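Local coordinates for protein putative L-alanine-DL-glutamate epimerase (Burkholderia xenovorans, PDB 3GO2) that probably acts as a magnesium-dependent racemase or epimerase of the mandelate racemase/muconate lactonizing enzyme family, at residues A350-D353 against E354-H358. Residues are numbered along the deposited sequence; the frame is centred on the assembly and turned at random.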
ATOM      1  N   ALA A 350     -47.695  16.275  19.211  1.00 18.53           N
ATOM      2  CA  ALA A 350     -48.724  17.267  19.489  1.00 19.14           C
ATOM      3  C   ALA A 350     -48.351  18.212  20.637  1.00 19.31           C
ATOM      4  O   ALA A 350     -48.787  19.366  20.661  1.00 20.92           O
ATOM      5  CB  ALA A 350     -50.044  16.561  19.773  1.00 19.15           C
ATOM      6  N   TRP A 351     -47.534  17.739  21.566  1.00 19.06           N
ATOM      7  CA  TRP A 351     -47.082  18.557  22.697  1.00 19.22           C
ATOM      8  C   TRP A 351     -45.655  19.112  22.559  1.00 18.95           C
ATOM      9  O   TRP A 351     -45.101  19.677  23.498  1.00 19.29           O
ATOM     10  CB  TRP A 351     -47.240  17.781  24.008  1.00 19.01           C
ATOM     11  CG  TRP A 351     -46.418  16.548  24.130  1.00 18.07           C
ATOM     12  CD1 TRP A 351     -45.178  16.453  24.697  1.00 17.57           C
ATOM     13  CD2 TRP A 351     -46.755  15.226  23.682  1.00 18.67           C
ATOM     14  NE1 TRP A 351     -44.748  15.164  24.672  1.00 18.87           N
ATOM     15  CE2 TRP A 351     -45.678  14.385  24.039  1.00 18.76           C
ATOM     16  CE3 TRP A 351     -47.855  14.672  23.017  1.00 22.55           C
ATOM     17  CZ2 TRP A 351     -45.655  13.026  23.744  1.00 21.06           C
ATOM     18  CZ3 TRP A 351     -47.840  13.301  22.728  1.00 23.57           C
ATOM     19  CH2 TRP A 351     -46.744  12.499  23.094  1.00 23.61           C
ATOM     20  N   GLU A 352     -45.052  18.968  21.379  1.00 18.42           N
ATOM     21  CA  GLU A 352     -43.660  19.387  21.224  1.00 18.91           C
ATOM     22  C   GLU A 352     -43.451  20.855  21.599  1.00 18.94           C
ATOM     23  O   GLU A 352     -42.493  21.197  22.300  1.00 18.66           O
ATOM     24  CB  GLU A 352     -43.202  19.169  19.785  1.00 18.05           C
ATOM     25  CG  GLU A 352     -41.733  19.503  19.491  1.00 18.52           C
ATOM     26  CD  GLU A 352     -40.768  18.449  19.970  1.00 19.59           C
ATOM     27  OE1 GLU A 352     -41.222  17.331  20.326  1.00 20.92           O
ATOM     28  OE2 GLU A 352     -39.540  18.743  19.976  1.00 18.94           O
ATOM     29  N   ASP A 353     -44.319  21.740  21.119  1.00 19.34           N
ATOM     30  CA  ASP A 353     -44.061  23.160  21.313  1.00 20.41           C
ATOM     31  C   ASP A 353     -44.220  23.571  22.794  1.00 20.35           C
ATOM     32  O   ASP A 353     -43.585  24.535  23.213  1.00 22.83           O
ATOM     33  CB  ASP A 353     -44.919  24.027  20.383  1.00 20.60           C
ATOM     34  CG  ASP A 353     -44.501  23.919  18.904  1.00 23.43           C
ATOM     35  OD1 ASP A 353     -43.503  23.214  18.549  1.00 24.36           O
ATOM     36  OD2 ASP A 353     -45.186  24.548  18.072  1.00 26.20           O
ATOM     37  N   GLU A 354     -45.023  22.830  23.556  1.00 19.77           N
ATOM     38  CA  GLU A 354     -45.159  23.028  25.005  0.50 19.50           C
ATOM     39  C   GLU A 354     -43.828  22.855  25.736  1.00 18.59           C
ATOM     40  O   GLU A 354     -43.592  23.503  26.747  1.00 17.79           O
ATOM     41  CB  GLU A 354     -46.196  22.017  25.569  0.50 20.11           C
ATOM     42  CG  GLU A 354     -46.639  22.207  27.030  0.50 22.13           C
ATOM     43  CD  GLU A 354     -47.389  20.979  27.608  0.50 25.06           C
ATOM     44  OE1 GLU A 354     -47.840  20.106  26.831  0.50 26.56           O
ATOM     45  OE2 GLU A 354     -47.512  20.879  28.856  0.50 26.30           O
ATOM     46  N   LEU A 355     -42.979  21.957  25.229  1.00 17.24           N
ATOM     47  CA  LEU A 355     -41.771  21.544  25.947  1.00 16.22           C
ATOM     48  C   LEU A 355     -40.651  22.549  25.855  1.00 16.19           C
ATOM     49  O   LEU A 355     -39.709  22.474  26.643  1.00 15.23           O
ATOM     50  CB  LEU A 355     -41.254  20.207  25.400  1.00 15.62           C
ATOM     51  CG  LEU A 355     -42.184  19.012  25.596  1.00 16.89           C
ATOM     52  CD1 LEU A 355     -41.675  17.823  24.791  1.00 18.60           C
ATOM     53  CD2 LEU A 355     -42.312  18.664  27.070  1.00 18.82           C
ATOM     54  N   PHE A 356     -40.726  23.470  24.891  1.00 16.93           N
ATOM     55  CA  PHE A 356     -39.631  24.385  24.637  1.00 16.33           C
ATOM     56  C   PHE A 356     -40.107  25.827  24.519  1.00 16.99           C
ATOM     57  O   PHE A 356     -41.235  26.091  24.088  1.00 18.32           O
ATOM     58  CB  PHE A 356     -38.924  23.986  23.327  1.00 16.49           C
ATOM     59  CG  PHE A 356     -38.380  22.570  23.337  1.00 15.06           C
ATOM     60  CD1 PHE A 356     -37.172  22.290  23.960  1.00 14.39           C
ATOM     61  CD2 PHE A 356     -39.089  21.522  22.769  1.00 15.72           C
ATOM     62  CE1 PHE A 356     -36.664  20.997  23.982  1.00 16.27           C
ATOM     63  CE2 PHE A 356     -38.583  20.238  22.775  1.00 14.70           C
ATOM     64  CZ  PHE A 356     -37.368  19.978  23.407  1.00 14.29           C
ATOM     65  N   THR A 357     -39.232  26.759  24.858  1.00 16.74           N
ATOM     66  CA  THR A 357     -39.587  28.174  24.799  1.00 17.01           C
ATOM     67  C   THR A 357     -39.778  28.668  23.363  1.00 18.26           C
ATOM     68  O   THR A 357     -40.694  29.459  23.091  1.00 18.57           O
ATOM     69  CB  THR A 357     -38.565  29.049  25.520  1.00 16.14           C
ATOM     70  OG1 THR A 357     -37.261  28.796  24.989  1.00 17.28           O
ATOM     71  CG2 THR A 357     -38.570  28.817  27.053  1.00 17.05           C
ATOM     72  N   HIS A 358     -38.939  28.182  22.445  1.00 17.97           N
ATOM     73  CA  HIS A 358     -39.002  28.546  21.017  1.00 18.18           C
ATOM     74  C   HIS A 358     -38.972  27.341  20.104  1.00 18.12           C
ATOM     75  O   HIS A 358     -38.315  26.336  20.385  1.00 18.06           O
ATOM     76  CB  HIS A 358     -37.809  29.441  20.644  1.00 18.46           C
ATOM     77  CG  HIS A 358     -37.745  30.701  21.440  1.00 20.40           C
ATOM     78  ND1 HIS A 358     -38.545  31.795  21.159  1.00 22.86           N
ATOM     79  CD2 HIS A 358     -36.995  31.043  22.513  1.00 20.42           C
ATOM     80  CE1 HIS A 358     -38.279  32.755  22.031  1.00 23.82           C
ATOM     81  NE2 HIS A 358     -37.335  32.334  22.854  1.00 22.24           N
TER
HETATM   82  O   HOH W   1     -47.574  21.940  22.050  1.00 32.63           O
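Trp351 and Leu355, four residues apart, run alongside each other in the same direction from a short helical turn. At the root of the Trp351 side chain, CB carries CG between the backbone N and the carbonyl carbon (chi1 63°), which lays the ring alongside Leu355. Further out, CD1 of Trp351 rests 3.8 Å from CD1 of Leu355, an oblique apolar contact made by the pyrrole part of the ring. NE1 also lies near that methyl, but its hydrogen bond goes to the carbonyl of Asp14, while the ring stacks with His387.

One step along, Glu352 bends at chi2 (77°), and its OE2 comes obliquely to within 3.3 Å of CE2 of Phe356, with carboxylate and ring planes 37° apart. This buried carboxylate is well paired: OE2 meets Arg348 in a salt bridge and the backbone N of His323, and OE1 bonds Tyr20.

In the backbone, Leu355 N donates to Glu352 O at 3.1 Å. The bonds from Glu354 N to Trp351 O and from Phe356 N to Asp353 O are weak; a water also links Glu354 N to Ala350 O. The three direct backbone bonds, each from residue i+3 to i, mark a single, loosely bonded helical turn, joining the C-terminal part of the enolase-superfamily chain to the N-terminal sheet through Asp14 and Tyr20, away from the magnesium sites.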